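Peptidase M28 (Shewanella amazonensis SB2B, PDB 3IIB) probably acts as a zinc-dependent metallopeptidase of family M28 with carboxypeptidase and dipeptidase activity, and binds two zinc ions. Local coordinates at residues A248-I254 against E292-V298; L321-I326 against S433-R438. All blocks are in the same frame, centred on the assembly; numbering follows the deposited sequence.

How the contacts relate
Contact 1 and contact 2 sit side by side, their centres about 10 Å apart, on one flank of the peptidase domain's sheet. They follow in series along the chain: strands 247-257 and 293-300 pair first, then strand 324-329 meets the tail that leaves helix 413-432. Strand 247-257 lies between 293-300, its parallel partner in contact 1, and 324-329, with which it also pairs in parallel and which carries part of contact 2. Direct evidence of the join is the salt bridge Asp-249 OD2 to Lys-323 NZ at 2.6 Å, and the approach of Arg-293 NE to Tyr-325 CG at 3.4 Å. The C-terminal tail is thus fastened to the same sheet whose strand 247-257 carries the zinc ligand His-257.

Contact 1. Residues A248-I254 against E292-V298; sequences ADEIVLI and ERTIRVV
Val-252, Ile-254, Ile-295 and Val-297 form the apolar centre on one face of two parallel strands, covered by helices 267-285 and 413-432. Ile-254 (chi1 p) places CG1 4.1 Å from Val-297 CG2 and CD1 4.2 Å from Ile-295 CG2. On the other face Leu-253 CG lies 3.8 Å from Val-298 CG2. The register pairs Ile-251 with Thr-294 through Ile-254 with Val-297, CA-CA 4.8 to 5.1 Å, with axes 4.6 Å apart and crossing at -24°. Helix 267-285 connects the strands, making a beta-alpha-beta crossover in the M28 peptidase sheet. Its ladder runs Val-252 N to Thr-294 O 2.9 Å, Arg-296 N to Val-252 O 2.8 Å, Ile-254 N to Arg-296 O 2.9 Å and Val-298 N to Ile-254 O 3.0 Å. Arg-296 (chi3 m) makes salt bridges with Glu-320 and Glu-241. At the Asp-249/Glu-250 corner, Thr-294 N donates to Glu-250 O (2.9 Å); just before it, Ala-248 O accepts from Thr-294 OG1 (2.6 Å). Outermost, Glu-250 OE1 forms a salt bridge with Arg-293 NE at 2.8 Å.

Contact 2. Residues L321-I326 against S433-R438; sequences LEKHYI and SKVELR
Tyr-325, Arg-438 and Leu-437 bury the most surface where the start of strand 324-329 meets the irregular tail 433-438. No strand pairing joins the segments: the nearest CA atoms, those of Tyr-325 and Leu-437, are 7.4 Å apart, so side chains bridge the gap. The CA-to-CB bond of Tyr-325 points away from the tail, yet chi1 t and chi2 of 64° carry the ring along it until OH donates a 2.6 Å hydrogen bond to Val-435 O, near the ring plane. Ser-433 OG accepts from Val-435 N at 3.2 Å, an ST turn that shapes the backbone just before this carbonyl.

Leu-437 (chi1 m, chi2 t) points toward the strand and sets CD1 over a face of the Tyr-325 ring, 3.6 Å from the centroid and 16° off the normal, a CH-pi contact. The same Leu-437 CD1 touches Ile-326 CD1 at 3.9 Å, while helix 346-355 packs on Leu-437 as well.

Arg-438 extends (chi1 m, chi2 and chi3 t) so that NH2 donates to His-324 O at 2.9 Å and, weakly, to Leu-321 O at 2.8 Å. Leu-321 O also accepts from His-324 N at 3.0 Å, closing the turn that leads into the strand. A water lies 2.8 Å from Arg-438 NE and 2.9 Å from Tyr-325 O. Within the tail, Arg-438 N donates to Glu-436 OE2 at 3.0 Å.

Because Arg-293 adds a cation-pi contact to Tyr-325, the ring links the tail to the neighbouring strands; the whole is a C-terminal tail, following helix 413-432, tied to the parallel strands of the M28 peptidase's alpha/beta fold.

Contact 1. Residues A248-I254 against E292-V298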
# COMPACT_ATOMS: atom_id res chain seq x y z
N ALA A 248 -34.40 29.47 -16.63
CA ALA A 248 -32.95 29.64 -16.59
C ALA A 248 -32.50 30.31 -15.30
O ALA A 248 -31.36 30.18 -14.91
CB ALA A 248 -32.45 30.43 -17.82
N ASP A 249 -33.39 31.06 -14.67
CA ASP A 249 -33.09 31.73 -13.37
C ASP A 249 -33.00 30.76 -12.19
O ASP A 249 -32.54 31.12 -11.11
CB ASP A 249 -34.12 32.84 -13.05
CG ASP A 249 -35.54 32.33 -12.97
OD1 ASP A 249 -35.93 31.46 -13.77
OD2 ASP A 249 -36.32 32.83 -12.11
N GLU A 250 -33.46 29.54 -12.40
CA GLU A 250 -33.37 28.51 -11.39
C GLU A 250 -32.17 27.61 -11.67
O GLU A 250 -31.84 27.36 -12.82
CB GLU A 250 -34.63 27.67 -11.38
CG GLU A 250 -35.87 28.49 -11.11
CD GLU A 250 -37.13 27.67 -11.01
OE1 GLU A 250 -37.10 26.57 -10.42
OE2 GLU A 250 -38.16 28.16 -11.53
N ILE A 251 -31.54 27.16 -10.59
CA ILE A 251 -30.26 26.46 -10.66
C ILE A 251 -30.35 25.06 -10.07
O ILE A 251 -30.84 24.89 -8.96
CB ILE A 251 -29.19 27.22 -9.87
CG1 ILE A 251 -28.92 28.58 -10.51
CG2 ILE A 251 -27.91 26.40 -9.80
CD1 ILE A 251 -28.72 29.65 -9.49
N VAL A 252 -29.88 24.09 -10.83
CA VAL A 252 -29.60 22.75 -10.31
C VAL A 252 -28.09 22.72 -10.16
O VAL A 252 -27.34 22.88 -11.15
CB VAL A 252 -30.05 21.67 -11.27
CG1 VAL A 252 -29.52 20.28 -10.83
CG2 VAL A 252 -31.60 21.71 -11.41
N LEU A 253 -27.61 22.54 -8.94
CA LEU A 253 -26.19 22.57 -8.63
C LEU A 253 -25.69 21.14 -8.44
O LEU A 253 -26.21 20.40 -7.60
CB LEU A 253 -25.97 23.37 -7.35
CG LEU A 253 -24.55 23.77 -6.93
CD1 LEU A 253 -24.60 24.81 -5.82
CD2 LEU A 253 -23.74 22.60 -6.48
N ILE A 254 -24.67 20.77 -9.20
CA ILE A 254 -24.01 19.49 -8.99
C ILE A 254 -22.54 19.80 -8.78
O ILE A 254 -21.91 20.56 -9.54
CB ILE A 254 -24.29 18.47 -10.15
CG1 ILE A 254 -23.85 19.04 -11.51
CG2 ILE A 254 -25.82 17.96 -10.13
CD1 ILE A 254 -24.01 17.99 -12.67
N GLU A 292 -34.73 23.05 -18.80
CA GLU A 292 -35.49 24.22 -18.37
C GLU A 292 -34.68 25.08 -17.41
O GLU A 292 -34.59 26.32 -17.58
CB GLU A 292 -36.82 23.80 -17.76
CG GLU A 292 -37.72 23.14 -18.81
CD GLU A 292 -39.04 22.65 -18.23
OE1 GLU A 292 -39.25 22.82 -17.03
OE2 GLU A 292 -39.86 22.07 -18.99
N ARG A 293 -34.12 24.45 -16.40
CA ARG A 293 -33.27 25.17 -15.43
C ARG A 293 -31.83 25.22 -15.88
O ARG A 293 -31.39 24.37 -16.62
CB ARG A 293 -33.32 24.52 -14.05
CG ARG A 293 -34.71 24.45 -13.44
CD ARG A 293 -34.79 23.94 -12.00
NE ARG A 293 -36.14 24.17 -11.52
CZ ARG A 293 -37.17 23.33 -11.68
NH1 ARG A 293 -36.98 22.09 -12.15
NH2 ARG A 293 -38.40 23.72 -11.33
N THR A 294 -31.09 26.19 -15.34
CA THR A 294 -29.65 26.21 -15.51
C THR A 294 -29.02 25.09 -14.67
O THR A 294 -29.45 24.86 -13.55
CB THR A 294 -29.10 27.57 -15.11
OG1 THR A 294 -29.64 28.55 -16.01
CG2 THR A 294 -27.56 27.56 -15.10
N ILE A 295 -28.07 24.36 -15.25
CA ILE A 295 -27.30 23.38 -14.48
C ILE A 295 -25.94 23.97 -14.20
O ILE A 295 -25.20 24.32 -15.12
CB ILE A 295 -27.17 22.05 -15.23
CG1 ILE A 295 -28.57 21.43 -15.37
CG2 ILE A 295 -26.18 21.08 -14.54
CD1 ILE A 295 -28.69 20.32 -16.49
N ARG A 296 -25.60 24.05 -12.93
CA ARG A 296 -24.36 24.68 -12.51
C ARG A 296 -23.44 23.62 -11.88
O ARG A 296 -23.80 22.99 -10.87
CB ARG A 296 -24.65 25.82 -11.53
CG ARG A 296 -23.37 26.53 -11.06
CD ARG A 296 -23.64 27.69 -10.13
NE ARG A 296 -24.29 28.79 -10.85
CZ ARG A 296 -24.93 29.80 -10.27
NH1 ARG A 296 -25.05 29.88 -8.93
NH2 ARG A 296 -25.45 30.75 -11.02
N VAL A 297 -22.26 23.42 -12.50
CA VAL A 297 -21.21 22.58 -11.95
C VAL A 297 -20.37 23.46 -11.04
O VAL A 297 -19.88 24.49 -11.48
CB VAL A 297 -20.33 21.94 -13.04
CG1 VAL A 297 -19.10 21.23 -12.44
CG2 VAL A 297 -21.14 20.93 -13.88
N VAL A 298 -20.23 23.09 -9.77
CA VAL A 298 -19.38 23.85 -8.87
C VAL A 298 -18.27 22.94 -8.38
O VAL A 298 -18.55 21.88 -7.79
CB VAL A 298 -20.14 24.47 -7.65
CG1 VAL A 298 -19.18 25.29 -6.82
CG2 VAL A 298 -21.30 25.26 -8.14
O HOH W 1 -40.22 26.43 -11.22

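Contact 2. Residues L321-I326 against S433-R438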
# COMPACT_ATOMS: atom_id res chain seq x y z
N LEU A 321 -29.94 31.92 -3.41
CA LEU A 321 -30.25 30.56 -2.88
C LEU A 321 -31.71 30.18 -3.04
O LEU A 321 -32.06 29.01 -3.17
CB LEU A 321 -29.88 30.46 -1.40
CG LEU A 321 -28.35 30.49 -1.14
CD1 LEU A 321 -28.02 30.23 0.33
CD2 LEU A 321 -27.55 29.54 -2.02
N GLU A 322 -32.59 31.18 -2.97
CA GLU A 322 -34.00 30.88 -3.13
C GLU A 322 -34.27 30.28 -4.49
O GLU A 322 -35.20 29.49 -4.64
CB GLU A 322 -34.81 32.16 -2.95
CG GLU A 322 -36.27 31.94 -2.77
CD GLU A 322 -36.92 33.16 -2.15
OE1 GLU A 322 -37.30 34.08 -2.93
OE2 GLU A 322 -37.11 33.18 -0.92
N LYS A 323 -33.48 30.67 -5.49
CA LYS A 323 -33.59 30.12 -6.84
C LYS A 323 -32.77 28.84 -7.09
O LYS A 323 -32.76 28.34 -8.20
CB LYS A 323 -33.23 31.21 -7.86
CG LYS A 323 -34.33 32.27 -8.05
CD LYS A 323 -35.52 31.69 -8.81
CE LYS A 323 -36.58 32.74 -9.09
NZ LYS A 323 -37.67 32.23 -9.97
N HIS A 324 -32.06 28.33 -6.09
CA HIS A 324 -31.40 27.03 -6.17
C HIS A 324 -32.46 25.96 -6.01
O HIS A 324 -33.08 25.85 -4.95
CB HIS A 324 -30.31 26.86 -5.12
CG HIS A 324 -29.05 27.53 -5.49
ND1 HIS A 324 -28.99 28.88 -5.77
CD2 HIS A 324 -27.80 27.05 -5.69
CE1 HIS A 324 -27.75 29.20 -6.09
NE2 HIS A 324 -27.01 28.10 -6.06
N TYR A 325 -32.75 25.24 -7.06
CA TYR A 325 -33.81 24.25 -7.02
C TYR A 325 -33.41 23.07 -6.11
O TYR A 325 -34.16 22.67 -5.23
CB TYR A 325 -34.12 23.80 -8.44
CG TYR A 325 -35.26 22.81 -8.54
CD1 TYR A 325 -36.56 23.17 -8.17
CD2 TYR A 325 -35.04 21.54 -9.04
CE1 TYR A 325 -37.61 22.24 -8.28
CE2 TYR A 325 -36.08 20.60 -9.12
CZ TYR A 325 -37.34 20.98 -8.78
OH TYR A 325 -38.33 20.02 -8.87
N ILE A 326 -32.22 22.53 -6.35
CA ILE A 326 -31.67 21.42 -5.58
C ILE A 326 -30.19 21.42 -5.78
O ILE A 326 -29.70 21.88 -6.82
CB ILE A 326 -32.29 20.08 -6.01
CG1 ILE A 326 -31.95 18.97 -4.99
CG2 ILE A 326 -31.82 19.68 -7.41
CD1 ILE A 326 -32.99 17.81 -4.96
N SER A 433 -37.83 19.08 -13.85
CA SER A 433 -38.92 18.65 -12.98
C SER A 433 -39.88 19.77 -12.68
O SER A 433 -39.48 20.93 -12.53
CB SER A 433 -38.36 18.16 -11.66
OG SER A 433 -39.40 17.63 -10.81
N LYS A 434 -41.15 19.42 -12.60
CA LYS A 434 -42.16 20.37 -12.13
C LYS A 434 -42.51 20.29 -10.65
O LYS A 434 -43.41 21.01 -10.21
CB LYS A 434 -43.43 20.16 -12.96
CG LYS A 434 -43.21 20.35 -14.44
CD LYS A 434 -42.73 21.73 -14.75
N VAL A 435 -41.86 19.40 -9.90
CA VAL A 435 -42.16 19.20 -8.50
C VAL A 435 -41.72 20.41 -7.70
O VAL A 435 -40.59 20.90 -7.83
CB VAL A 435 -41.49 17.90 -7.94
CG1 VAL A 435 -41.93 17.64 -6.49
CG2 VAL A 435 -41.83 16.69 -8.88
N GLU A 436 -42.60 20.84 -6.79
CA GLU A 436 -42.25 21.87 -5.83
C GLU A 436 -41.50 21.23 -4.69
O GLU A 436 -42.04 20.41 -3.98
CB GLU A 436 -43.50 22.62 -5.35
CG GLU A 436 -43.20 23.60 -4.24
CD GLU A 436 -42.18 24.63 -4.68
OE1 GLU A 436 -42.48 25.37 -5.63
OE2 GLU A 436 -41.08 24.68 -4.07
N LEU A 437 -40.24 21.62 -4.50
CA LEU A 437 -39.38 20.99 -3.50
C LEU A 437 -39.36 21.67 -2.12
O LEU A 437 -38.82 21.12 -1.15
CB LEU A 437 -37.95 20.83 -4.04
CG LEU A 437 -37.75 20.06 -5.35
CD1 LEU A 437 -36.22 19.95 -5.57
CD2 LEU A 437 -38.45 18.67 -5.28
N ARG A 438 -39.97 22.84 -2.02
CA ARG A 438 -39.93 23.63 -0.82
C ARG A 438 -41.37 23.75 -0.25
O ARG A 438 -42.37 23.55 -0.98
CB ARG A 438 -39.35 25.01 -1.17
CG ARG A 438 -37.91 24.98 -1.61
CD ARG A 438 -37.46 26.35 -1.92
NE ARG A 438 -36.08 26.35 -2.42
CZ ARG A 438 -35.13 27.17 -2.00
NH1 ARG A 438 -35.40 28.10 -1.09
NH2 ARG A 438 -33.90 27.07 -2.46
O HOH W 2 -36.26 24.57 -4.63